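Local coordinates for xylose isomerase domain protein (Alicyclobacillus acidocaldarius subsp. acidocaldarius, PDB 3U0H) that adopts a closed eight-stranded TIM barrel of the xylose isomerase-like family and probably acts as an isomerase, though its substrate is not established, at residues A[7-15]-A[257-268]; A[22-33]-A[55-64]. All coordinates share one frame; numbering follows the deposited sequence.

Both contacts belong to the same stretch of barrel wall, with centres about 14 Å apart and on the same side of the chain's centre, from which they lie about 17 and 18 Å. Interaction 1 joins the first and last parts of the chain, and interaction 2 is nested inside the loop it closes. They meet directly: Y30 OH lies 2.7 Å from A265 O, a probable hydrogen bond from the turn after helix 18-27 to helix 261-280. In the sheet, L8 N lies 3.1 Å from Y32 O, a probable hydrogen bond between the neighbouring strands 5-8 and 32-33. C7 SG also packs on A64 CB at 3.5 Å.

Interaction 1. Residues A[7-15]-A[257-268]; sequences CLHPTLVDE and LDGTGESRARLV
At the closing seam of a TIM barrel, where the chain leaving the first strand meets the start of the last helix, R264 grips L12 and D14. Its NE donates to L12 O at 2.5 Å, almost straight (176°) and within the guanidinium plane. NH2 adds a weak, bent bond to the same oxygen, and the same NH2 makes a salt bridge to D14 OD2 at 3.3 Å, also a weak hydrogen bond. The carboxylate reaches the edge of the guanidinium with its plane turned 75° from it. A bend in the arginine chain at chi3 (-55°) folds the group back beside the first helical turn, where T260 O and G261 N lie over one of its faces.

G261 lets the backbones close up: its CA comes within 4.0 Å of V13 CA, and a CB there would collide with D14 OD1. V13 CG1 then settles 3.5 Å from G261 O. Just before the helix, T260 and S263 form a capping box, in which S263 N donates to T260 OG1 at 3.0 Å.

Beyond the polar grip the contact is apolar. L12 CD1 meets V268 CB tip to tip at 4.0 Å, and L8 CD1 touches A265 CB at 3.8 Å. Separately, L257 sets its CD1 methyl against T11 O, while T11 OG1 takes a hydrogen bond from V251 N. L12 and V268 also share A249 of the last strand as a neighbour, which places this junction where strand 5-8 and helix 261-280 complete the ring of a (beta/alpha)8 barrel.

Interaction 2. Residues A[22-33]-A[55-64]; sequences LDLARETGYRYV and MFQRRGLVLA
R59 and D23 form the polar end of this contact: NE of R59 donates at 2.7 Å to D23 OD1, which lies somewhat out of the guanidinium plane and is met nearly along its C-O axis. NH2 of R59 adds a weak second bond to that oxygen, and R26 NH2 a third, also weak, so two arginines gather round one carboxylate. They cross at about a right angle, with R59 CD over one face of the R26 guanidinium. The R59 chain runs extended to NE, and the turn at chi4 (99°) sets NH1 against M55 O at 3.1 Å, fixing how the group is turned. An alanine here would remove the guanidinium, and D23 would probably keep just the weak R26 bond among the partners described, with M55 O losing its side-chain donor.

Inward lies the apolar layer. L22 sets CD2 over a face of the F56 ring, 4.1 Å from CZ, while its CD1 rests on M55. V33 CG2 comes to F56 CE2 at 3.5 Å, and L61 packs against the helix, CD2 meeting A25 CB at 3.9 Å.

The parallel strands position all this: V62 N donates to R31 O at 2.7 Å, V33 N to V62 O, and A64 N to V33 O. On the Y32 face of the sheet, V62 runs alongside the tyrosine, its CG1 3.4 Å from CE1. Schellman motifs at G29 and G60 end the two helices and turn the chain into these strands.

Strand 32-33 is flanked by strand 5-8 through L8, L63 makes a backbone hydrogen bond with L96, Y30 OH bonds to A265 O of helix 261-280, and R31 packs on R31 of the second subunit.

Interaction 1. Residues A[7-15]-A[257-268]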
loop_
_atom_site.group_PDB
_atom_site.type_symbol
_atom_site.label_atom_id
_atom_site.label_comp_id
_atom_site.label_asym_id
_atom_site.label_seq_id
_atom_site.Cartn_x
_atom_site.Cartn_y
_atom_site.Cartn_z
ATOM N N CYS A 7 -17.320 -27.010 -16.848
ATOM C CA CYS A 7 -16.237 -27.451 -15.992
ATOM C C CYS A 7 -16.792 -28.566 -15.123
ATOM O O CYS A 7 -17.881 -28.464 -14.575
ATOM C CB CYS A 7 -15.732 -26.300 -15.111
ATOM S SG CYS A 7 -14.448 -26.846 -13.900
ATOM N N LEU A 8 -16.052 -29.642 -14.984
ATOM C CA LEU A 8 -16.525 -30.768 -14.179
ATOM C C LEU A 8 -16.238 -30.496 -12.697
ATOM O O LEU A 8 -15.220 -29.907 -12.325
ATOM C CB LEU A 8 -15.868 -32.047 -14.642
ATOM C CG LEU A 8 -16.437 -33.331 -14.031
ATOM C CD1 LEU A 8 -17.838 -33.649 -14.560
ATOM C CD2 LEU A 8 -15.470 -34.471 -14.293
ATOM N N HIS A 9 -17.187 -30.882 -11.869
ATOM C CA HIS A 9 -17.063 -30.758 -10.438
ATOM C C HIS A 9 -17.253 -32.103 -9.708
ATOM O O HIS A 9 -18.128 -32.875 -10.057
ATOM C CB HIS A 9 -18.125 -29.815 -9.968
ATOM C CG HIS A 9 -17.890 -29.334 -8.605
ATOM N ND1 HIS A 9 -18.390 -29.957 -7.541
ATOM C CD2 HIS A 9 -17.156 -28.259 -8.133
ATOM C CE1 HIS A 9 -17.977 -29.300 -6.411
ATOM N NE2 HIS A 9 -17.235 -28.269 -6.779
ATOM N N PRO A 10 -16.476 -32.366 -8.651
ATOM C CA PRO A 10 -16.481 -33.657 -7.941
ATOM C C PRO A 10 -17.852 -34.201 -7.485
ATOM O O PRO A 10 -18.099 -35.433 -7.547
ATOM C CB PRO A 10 -15.650 -33.355 -6.699
ATOM C CG PRO A 10 -14.744 -32.250 -7.111
ATOM C CD PRO A 10 -15.580 -31.388 -7.993
ATOM N N THR A 11 -18.735 -33.292 -7.054
ATOM C CA THR A 11 -20.103 -33.656 -6.660
ATOM C C THR A 11 -20.928 -34.224 -7.776
ATOM O O THR A 11 -21.924 -34.843 -7.517
ATOM C CB THR A 11 -20.903 -32.452 -6.179
ATOM O OG1 THR A 11 -21.017 -31.513 -7.260
ATOM C CG2 THR A 11 -20.227 -31.791 -4.960
ATOM N N LEU A 12 -20.580 -33.976 -9.017
ATOM C CA LEU A 12 -21.382 -34.538 -10.092
ATOM C C LEU A 12 -21.218 -36.021 -10.252
ATOM O O LEU A 12 -22.116 -36.665 -10.745
ATOM C CB LEU A 12 -21.031 -33.882 -11.436
ATOM C CG LEU A 12 -22.040 -32.906 -11.959
ATOM C CD1 LEU A 12 -21.767 -32.673 -13.438
ATOM C CD2 LEU A 12 -23.407 -33.500 -11.716
ATOM N N VAL A 13 -20.052 -36.549 -9.878
ATOM C CA VAL A 13 -19.673 -37.920 -10.166
ATOM C C VAL A 13 -19.359 -38.691 -8.890
ATOM O O VAL A 13 -18.989 -38.132 -7.855
ATOM C CB VAL A 13 -18.445 -37.971 -11.093
ATOM C CG1 VAL A 13 -18.698 -37.151 -12.341
ATOM C CG2 VAL A 13 -17.195 -37.481 -10.376
ATOM N N ASP A 14 -19.488 -39.994 -8.931
ATOM C CA ASP A 14 -19.484 -40.695 -7.631
ATOM C C ASP A 14 -18.078 -41.185 -7.402
ATOM O O ASP A 14 -17.862 -42.356 -7.353
ATOM C CB ASP A 14 -20.585 -41.814 -7.509
ATOM C CG ASP A 14 -21.120 -42.323 -8.875
ATOM O OD1 ASP A 14 -20.357 -42.341 -9.877
ATOM O OD2 ASP A 14 -22.311 -42.722 -8.937
ATOM N N GLU A 15 -17.109 -40.276 -7.358
ATOM C CA GLU A 15 -15.746 -40.703 -7.622
ATOM C C GLU A 15 -14.769 -39.989 -6.738
ATOM O O GLU A 15 -14.753 -38.774 -6.646
ATOM C CB GLU A 15 -15.359 -40.579 -9.112
ATOM C CG GLU A 15 -14.159 -41.443 -9.563
ATOM C CD GLU A 15 -14.061 -42.806 -8.840
ATOM O OE1 GLU A 15 -14.595 -43.795 -9.394
ATOM O OE2 GLU A 15 -13.480 -42.908 -7.711
ATOM N N LEU A 257 -27.368 -38.795 -6.126
ATOM C CA LEU A 257 -27.984 -38.166 -7.317
ATOM C C LEU A 257 -28.409 -39.271 -8.335
ATOM O O LEU A 257 -27.898 -40.393 -8.274
ATOM C CB LEU A 257 -27.003 -37.184 -7.988
ATOM C CG LEU A 257 -26.570 -35.813 -7.394
ATOM C CD1 LEU A 257 -25.313 -35.284 -8.063
ATOM C CD2 LEU A 257 -27.669 -34.776 -7.535
ATOM N N ASP A 258 -29.302 -38.938 -9.269
ATOM C CA ASP A 258 -29.864 -39.922 -10.213
ATOM C C ASP A 258 -28.843 -40.345 -11.294
ATOM O O ASP A 258 -28.146 -39.471 -11.826
ATOM C CB ASP A 258 -31.120 -39.311 -10.876
ATOM C CG ASP A 258 -32.253 -40.316 -11.066
ATOM O OD1 ASP A 258 -31.975 -41.471 -11.480
ATOM O OD2 ASP A 258 -33.432 -39.941 -10.819
ATOM N N GLY A 259 -28.758 -41.649 -11.625
ATOM C CA GLY A 259 -27.920 -42.156 -12.758
ATOM C C GLY A 259 -26.552 -42.759 -12.372
ATOM O O GLY A 259 -26.396 -43.272 -11.267
ATOM N N THR A 260 -25.570 -42.687 -13.296
ATOM C CA THR A 260 -24.133 -43.004 -13.050
ATOM C C THR A 260 -23.243 -41.729 -13.081
ATOM O O THR A 260 -23.663 -40.695 -13.599
ATOM C CB THR A 260 -23.600 -43.981 -14.123
ATOM O OG1 THR A 260 -23.279 -43.265 -15.332
ATOM C CG2 THR A 260 -24.628 -45.118 -14.415
ATOM N N GLY A 261 -22.019 -41.783 -12.559
ATOM C CA GLY A 261 -21.126 -40.628 -12.658
ATOM C C GLY A 261 -20.944 -40.161 -14.115
ATOM O O GLY A 261 -20.936 -38.927 -14.415
ATOM N N GLU A 262 -20.810 -41.145 -15.017
ATOM C CA GLU A 262 -20.516 -40.895 -16.424
ATOM C C GLU A 262 -21.701 -40.267 -17.130
ATOM O O GLU A 262 -21.549 -39.276 -17.813
ATOM C CB GLU A 262 -20.082 -42.161 -17.184
ATOM C CG GLU A 262 -19.698 -41.838 -18.640
ATOM C CD GLU A 262 -19.248 -43.026 -19.495
ATOM O OE1 GLU A 262 -19.707 -43.117 -20.659
ATOM O OE2 GLU A 262 -18.421 -43.853 -19.042
ATOM N N SER A 263 -22.879 -40.849 -17.009
ATOM C CA SER A 263 -24.016 -40.270 -17.713
ATOM C C SER A 263 -24.263 -38.855 -17.172
ATOM O O SER A 263 -24.655 -37.984 -17.901
ATOM C CB SER A 263 -25.268 -41.166 -17.617
ATOM O OG SER A 263 -25.780 -41.190 -16.286
ATOM N N ARG A 264 -24.026 -38.615 -15.889
ATOM C CA ARG A 264 -24.247 -37.261 -15.319
ATOM C C ARG A 264 -23.287 -36.232 -15.884
ATOM O O ARG A 264 -23.691 -35.145 -16.314
ATOM C CB ARG A 264 -24.132 -37.254 -13.796
ATOM C CG ARG A 264 -25.375 -37.783 -13.112
ATOM C CD ARG A 264 -25.362 -37.548 -11.612
ATOM N NE ARG A 264 -24.176 -38.082 -10.904
ATOM C CZ ARG A 264 -24.072 -39.283 -10.315
ATOM N NH1 ARG A 264 -25.062 -40.177 -10.391
ATOM N NH2 ARG A 264 -22.950 -39.623 -9.680
ATOM N N ALA A 265 -22.015 -36.590 -15.886
ATOM C CA ALA A 265 -20.997 -35.745 -16.449
ATOM C C ALA A 265 -21.340 -35.344 -17.890
ATOM O O ALA A 265 -21.346 -34.152 -18.201
ATOM C CB ALA A 265 -19.640 -36.441 -16.361
ATOM N N ARG A 266 -21.631 -36.319 -18.759
ATOM C CA ARG A 266 -21.934 -36.050 -20.178
ATOM C C ARG A 266 -23.184 -35.213 -20.351
ATOM O O ARG A 266 -23.179 -34.246 -21.109
ATOM C CB ARG A 266 -22.065 -37.356 -20.964
ATOM C CG ARG A 266 -22.091 -37.200 -22.486
ATOM C CD ARG A 266 -22.183 -38.560 -23.220
ATOM N NE ARG A 266 -21.385 -39.627 -22.568
ATOM C CZ ARG A 266 -20.074 -39.829 -22.746
ATOM N NH1 ARG A 266 -19.362 -39.073 -23.593
ATOM N NH2 ARG A 266 -19.471 -40.810 -22.073
ATOM N N LEU A 267 -24.242 -35.559 -19.619
ATOM C CA LEU A 267 -25.528 -34.839 -19.711
ATOM C C LEU A 267 -25.432 -33.354 -19.345
ATOM O O LEU A 267 -26.010 -32.502 -20.002
ATOM C CB LEU A 267 -26.603 -35.497 -18.840
ATOM C CG LEU A 267 -28.027 -35.013 -19.135
ATOM C CD1 LEU A 267 -28.401 -35.208 -20.608
ATOM C CD2 LEU A 267 -29.028 -35.726 -18.224
ATOM N N VAL A 268 -24.706 -33.035 -18.300
ATOM C CA VAL A 268 -24.624 -31.629 -17.867
ATOM C C VAL A 268 -23.676 -30.812 -18.793
ATOM O O VAL A 268 -23.925 -29.640 -19.056
ATOM C CB VAL A 268 -24.199 -31.565 -16.366
ATOM C CG1 VAL A 268 -23.963 -30.119 -15.894
ATOM C CG2 VAL A 268 -25.227 -32.277 -15.508
#

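Interaction 2. Residues A[22-33]-A[55-64]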
loop_
_atom_site.group_PDB
_atom_site.type_symbol
_atom_site.label_atom_id
_atom_site.label_comp_id
_atom_site.label_asym_id
_atom_site.label_seq_id
_atom_site.Cartn_x
_atom_site.Cartn_y
_atom_site.Cartn_z
ATOM N N LEU A 22 -9.971 -37.794 -13.066
ATOM C CA LEU A 22 -9.414 -37.101 -14.229
ATOM C C LEU A 22 -9.744 -37.858 -15.521
ATOM O O LEU A 22 -9.959 -37.232 -16.551
ATOM C CB LEU A 22 -7.911 -36.889 -14.082
ATOM C CG LEU A 22 -7.497 -36.021 -12.870
ATOM C CD1 LEU A 22 -5.992 -35.996 -12.647
ATOM C CD2 LEU A 22 -8.046 -34.625 -13.003
ATOM N N ASP A 23 -9.778 -39.191 -15.439
ATOM C CA ASP A 23 -10.121 -40.045 -16.586
ATOM C C ASP A 23 -11.557 -39.807 -17.029
ATOM O O ASP A 23 -11.846 -39.705 -18.212
ATOM C CB ASP A 23 -9.970 -41.549 -16.243
ATOM C CG ASP A 23 -8.508 -42.042 -16.255
ATOM O OD1 ASP A 23 -7.604 -41.354 -16.753
ATOM O OD2 ASP A 23 -8.254 -43.181 -15.800
ATOM N N LEU A 24 -12.459 -39.768 -16.056
ATOM C CA LEU A 24 -13.832 -39.428 -16.331
ATOM C C LEU A 24 -13.956 -38.021 -17.028
ATOM O O LEU A 24 -14.741 -37.878 -17.964
ATOM C CB LEU A 24 -14.602 -39.514 -15.016
ATOM C CG LEU A 24 -16.101 -39.771 -14.948
ATOM C CD1 LEU A 24 -16.393 -40.288 -13.545
ATOM C CD2 LEU A 24 -16.882 -38.492 -15.232
ATOM N N ALA A 25 -13.198 -37.001 -16.578
ATOM C CA ALA A 25 -13.279 -35.677 -17.212
ATOM C C ALA A 25 -12.945 -35.743 -18.685
ATOM O O ALA A 25 -13.691 -35.224 -19.497
ATOM C CB ALA A 25 -12.373 -34.649 -16.521
ATOM N N ARG A 26 -11.831 -36.384 -19.018
ATOM C CA ARG A 26 -11.382 -36.546 -20.412
ATOM C C ARG A 26 -12.442 -37.309 -21.197
ATOM O O ARG A 26 -12.842 -36.887 -22.280
ATOM C CB ARG A 26 -10.059 -37.364 -20.492
ATOM C CG ARG A 26 -9.348 -37.396 -21.872
ATOM C CD ARG A 26 -8.760 -38.766 -22.325
ATOM N NE ARG A 26 -7.631 -39.339 -21.535
ATOM C CZ ARG A 26 -7.718 -40.324 -20.611
ATOM N NH1 ARG A 26 -8.886 -40.895 -20.306
ATOM N NH2 ARG A 26 -6.624 -40.744 -19.961
ATOM N N GLU A 27 -12.868 -38.445 -20.638
ATOM C CA GLU A 27 -13.770 -39.364 -21.323
ATOM C C GLU A 27 -15.085 -38.689 -21.622
ATOM O O GLU A 27 -15.663 -38.961 -22.656
ATOM C CB GLU A 27 -14.010 -40.659 -20.527
ATOM C CG GLU A 27 -14.997 -41.635 -21.160
ATOM C CD GLU A 27 -14.571 -42.132 -22.544
ATOM O OE1 GLU A 27 -13.396 -42.549 -22.676
ATOM O OE2 GLU A 27 -15.395 -42.113 -23.503
ATOM N N THR A 28 -15.557 -37.805 -20.740
ATOM C CA THR A 28 -16.851 -37.163 -20.980
ATOM C C THR A 28 -16.696 -35.824 -21.745
ATOM O O THR A 28 -17.666 -35.067 -21.848
ATOM C CB THR A 28 -17.721 -37.017 -19.691
ATOM O OG1 THR A 28 -16.962 -36.405 -18.649
ATOM C CG2 THR A 28 -18.289 -38.385 -19.192
ATOM N N GLY A 29 -15.498 -35.560 -22.302
ATOM C CA GLY A 29 -15.279 -34.447 -23.193
ATOM C C GLY A 29 -15.057 -33.086 -22.508
ATOM O O GLY A 29 -15.206 -32.056 -23.174
ATOM N N TYR A 30 -14.744 -33.048 -21.202
ATOM C CA TYR A 30 -14.390 -31.766 -20.570
ATOM C C TYR A 30 -12.913 -31.432 -20.778
ATOM O O TYR A 30 -12.083 -32.330 -21.007
ATOM C CB TYR A 30 -14.614 -31.789 -19.075
ATOM C CG TYR A 30 -16.029 -31.838 -18.611
ATOM C CD1 TYR A 30 -16.702 -33.029 -18.534
ATOM C CD2 TYR A 30 -16.667 -30.727 -18.167
ATOM C CE1 TYR A 30 -17.998 -33.100 -18.085
ATOM C CE2 TYR A 30 -17.973 -30.791 -17.691
ATOM C CZ TYR A 30 -18.637 -31.994 -17.656
ATOM O OH TYR A 30 -19.954 -32.106 -17.205
ATOM N N ARG A 31 -12.594 -30.141 -20.685
ATOM C CA ARG A 31 -11.204 -29.631 -20.640
ATOM C C ARG A 31 -10.941 -29.017 -19.237
ATOM O O ARG A 31 -9.933 -29.290 -18.596
ATOM C CB ARG A 31 -11.016 -28.612 -21.780
ATOM C CG ARG A 31 -9.798 -27.706 -21.714
ATOM C CD ARG A 31 -9.868 -26.626 -22.813
ATOM N NE ARG A 31 -9.105 -25.417 -22.463
ATOM C CZ ARG A 31 -9.113 -24.263 -23.132
ATOM N NH1 ARG A 31 -9.863 -24.108 -24.224
ATOM N NH2 ARG A 31 -8.354 -23.252 -22.701
ATOM N N TYR A 32 -11.865 -28.207 -18.752
ATOM C CA TYR A 32 -11.753 -27.648 -17.402
ATOM C C TYR A 32 -12.226 -28.641 -16.311
ATOM O O TYR A 32 -13.356 -29.178 -16.387
ATOM C CB TYR A 32 -12.578 -26.380 -17.269
ATOM C CG TYR A 32 -11.883 -25.119 -17.741
ATOM C CD1 TYR A 32 -10.771 -24.598 -17.073
ATOM C CD2 TYR A 32 -12.362 -24.434 -18.849
ATOM C CE1 TYR A 32 -10.168 -23.424 -17.519
ATOM C CE2 TYR A 32 -11.766 -23.256 -19.312
ATOM C CZ TYR A 32 -10.681 -22.745 -18.657
ATOM O OH TYR A 32 -10.132 -21.581 -19.172
ATOM N N VAL A 33 -11.369 -28.875 -15.307
ATOM C CA VAL A 33 -11.753 -29.634 -14.112
ATOM C C VAL A 33 -11.505 -28.850 -12.820
ATOM O O VAL A 33 -10.471 -28.208 -12.650
ATOM C CB VAL A 33 -11.083 -30.997 -14.023
ATOM C CG1 VAL A 33 -11.679 -31.903 -15.077
ATOM C CG2 VAL A 33 -9.575 -30.879 -14.129
HETATM N N MSE A 55 -0.378 -35.666 -15.244
HETATM C CA MSE A 55 -1.759 -36.226 -15.280
HETATM C C MSE A 55 -2.745 -35.322 -16.034
HETATM O O MSE A 55 -3.603 -35.803 -16.787
HETATM C CB MSE A 55 -2.339 -36.404 -13.876
HETATM C CG MSE A 55 -1.551 -37.275 -12.935
HETATM SE SE MSE A 55 -2.535 -37.383 -11.289
HETATM C CE MSE A 55 -3.289 -39.091 -11.701
ATOM N N PHE A 56 -2.651 -34.027 -15.765
ATOM C CA PHE A 56 -3.453 -33.021 -16.486
ATOM C C PHE A 56 -3.047 -32.912 -17.962
ATOM O O PHE A 56 -3.910 -33.011 -18.837
ATOM C CB PHE A 56 -3.373 -31.640 -15.814
ATOM C CG PHE A 56 -4.200 -31.531 -14.553
ATOM C CD1 PHE A 56 -3.822 -32.196 -13.377
ATOM C CD2 PHE A 56 -5.367 -30.793 -14.541
ATOM C CE1 PHE A 56 -4.601 -32.091 -12.232
ATOM C CE2 PHE A 56 -6.130 -30.673 -13.395
ATOM C CZ PHE A 56 -5.751 -31.318 -12.242
ATOM N N GLN A 57 -1.749 -32.740 -18.228
ATOM C CA GLN A 57 -1.258 -32.542 -19.610
ATOM C C GLN A 57 -1.410 -33.802 -20.482
ATOM O O GLN A 57 -1.724 -33.689 -21.639
ATOM C CB GLN A 57 0.181 -31.981 -19.645
ATOM C CG GLN A 57 0.618 -31.336 -20.990
ATOM C CD GLN A 57 -0.159 -30.062 -21.434
ATOM O OE1 GLN A 57 -0.380 -29.844 -22.643
ATOM N NE2 GLN A 57 -0.552 -29.216 -20.474
ATOM N N ARG A 58 -1.248 -34.999 -19.929
ATOM C CA ARG A 58 -1.544 -36.237 -20.696
ATOM C C ARG A 58 -3.020 -36.391 -21.077
ATOM O O ARG A 58 -3.332 -37.156 -21.981
ATOM C CB ARG A 58 -1.116 -37.499 -19.931
ATOM C CG ARG A 58 0.383 -37.775 -20.022
ATOM C CD ARG A 58 0.820 -39.110 -19.396
ATOM N NE ARG A 58 0.108 -40.299 -19.907
ATOM C CZ ARG A 58 0.241 -40.842 -21.130
ATOM N NH1 ARG A 58 1.039 -40.313 -22.062
ATOM N NH2 ARG A 58 -0.456 -41.932 -21.440
ATOM N N ARG A 59 -3.919 -35.692 -20.374
ATOM C CA ARG A 59 -5.354 -35.801 -20.630
ATOM C C ARG A 59 -5.995 -34.559 -21.302
ATOM O O ARG A 59 -7.202 -34.510 -21.501
ATOM C CB ARG A 59 -6.064 -36.134 -19.316
ATOM C CG ARG A 59 -5.813 -37.559 -18.836
ATOM C CD ARG A 59 -6.318 -37.821 -17.427
ATOM N NE ARG A 59 -5.992 -39.189 -17.041
ATOM C CZ ARG A 59 -4.952 -39.566 -16.293
ATOM N NH1 ARG A 59 -4.100 -38.668 -15.807
ATOM N NH2 ARG A 59 -4.771 -40.862 -16.020
ATOM N N GLY A 60 -5.207 -33.546 -21.667
ATOM C CA GLY A 60 -5.796 -32.307 -22.170
ATOM C C GLY A 60 -6.623 -31.541 -21.128
ATOM O O GLY A 60 -7.570 -30.855 -21.503
ATOM N N LEU A 61 -6.277 -31.618 -19.837
ATOM C CA LEU A 61 -7.106 -30.938 -18.824
ATOM C C LEU A 61 -6.499 -29.650 -18.240
ATOM O O LEU A 61 -5.312 -29.546 -18.114
ATOM C CB LEU A 61 -7.507 -31.911 -17.681
ATOM C CG LEU A 61 -8.290 -33.163 -18.164
ATOM C CD1 LEU A 61 -8.360 -34.207 -17.076
ATOM C CD2 LEU A 61 -9.690 -32.842 -18.688
ATOM N N VAL A 62 -7.361 -28.700 -17.864
ATOM C CA VAL A 62 -6.976 -27.482 -17.194
ATOM C C VAL A 62 -7.638 -27.329 -15.816
ATOM O O VAL A 62 -8.873 -27.384 -15.687
ATOM C CB VAL A 62 -7.358 -26.247 -18.027
ATOM C CG1 VAL A 62 -7.113 -24.973 -17.203
ATOM C CG2 VAL A 62 -6.566 -26.181 -19.351
ATOM N N LEU A 63 -6.814 -27.140 -14.779
ATOM C CA LEU A 63 -7.334 -26.971 -13.403
ATOM C C LEU A 63 -8.067 -25.661 -13.380
ATOM O O LEU A 63 -7.491 -24.651 -13.659
ATOM C CB LEU A 63 -6.231 -26.985 -12.324
ATOM C CG LEU A 63 -6.628 -26.763 -10.844
ATOM C CD1 LEU A 63 -7.385 -28.001 -10.348
ATOM C CD2 LEU A 63 -5.459 -26.446 -9.904
ATOM N N ALA A 64 -9.336 -25.691 -13.012
ATOM C CA ALA A 64 -10.199 -24.520 -13.055
ATOM C C ALA A 64 -9.926 -23.468 -11.939
ATOM O O ALA A 64 -10.168 -22.279 -12.131
ATOM C CB ALA A 64 -11.659 -25.001 -12.951
#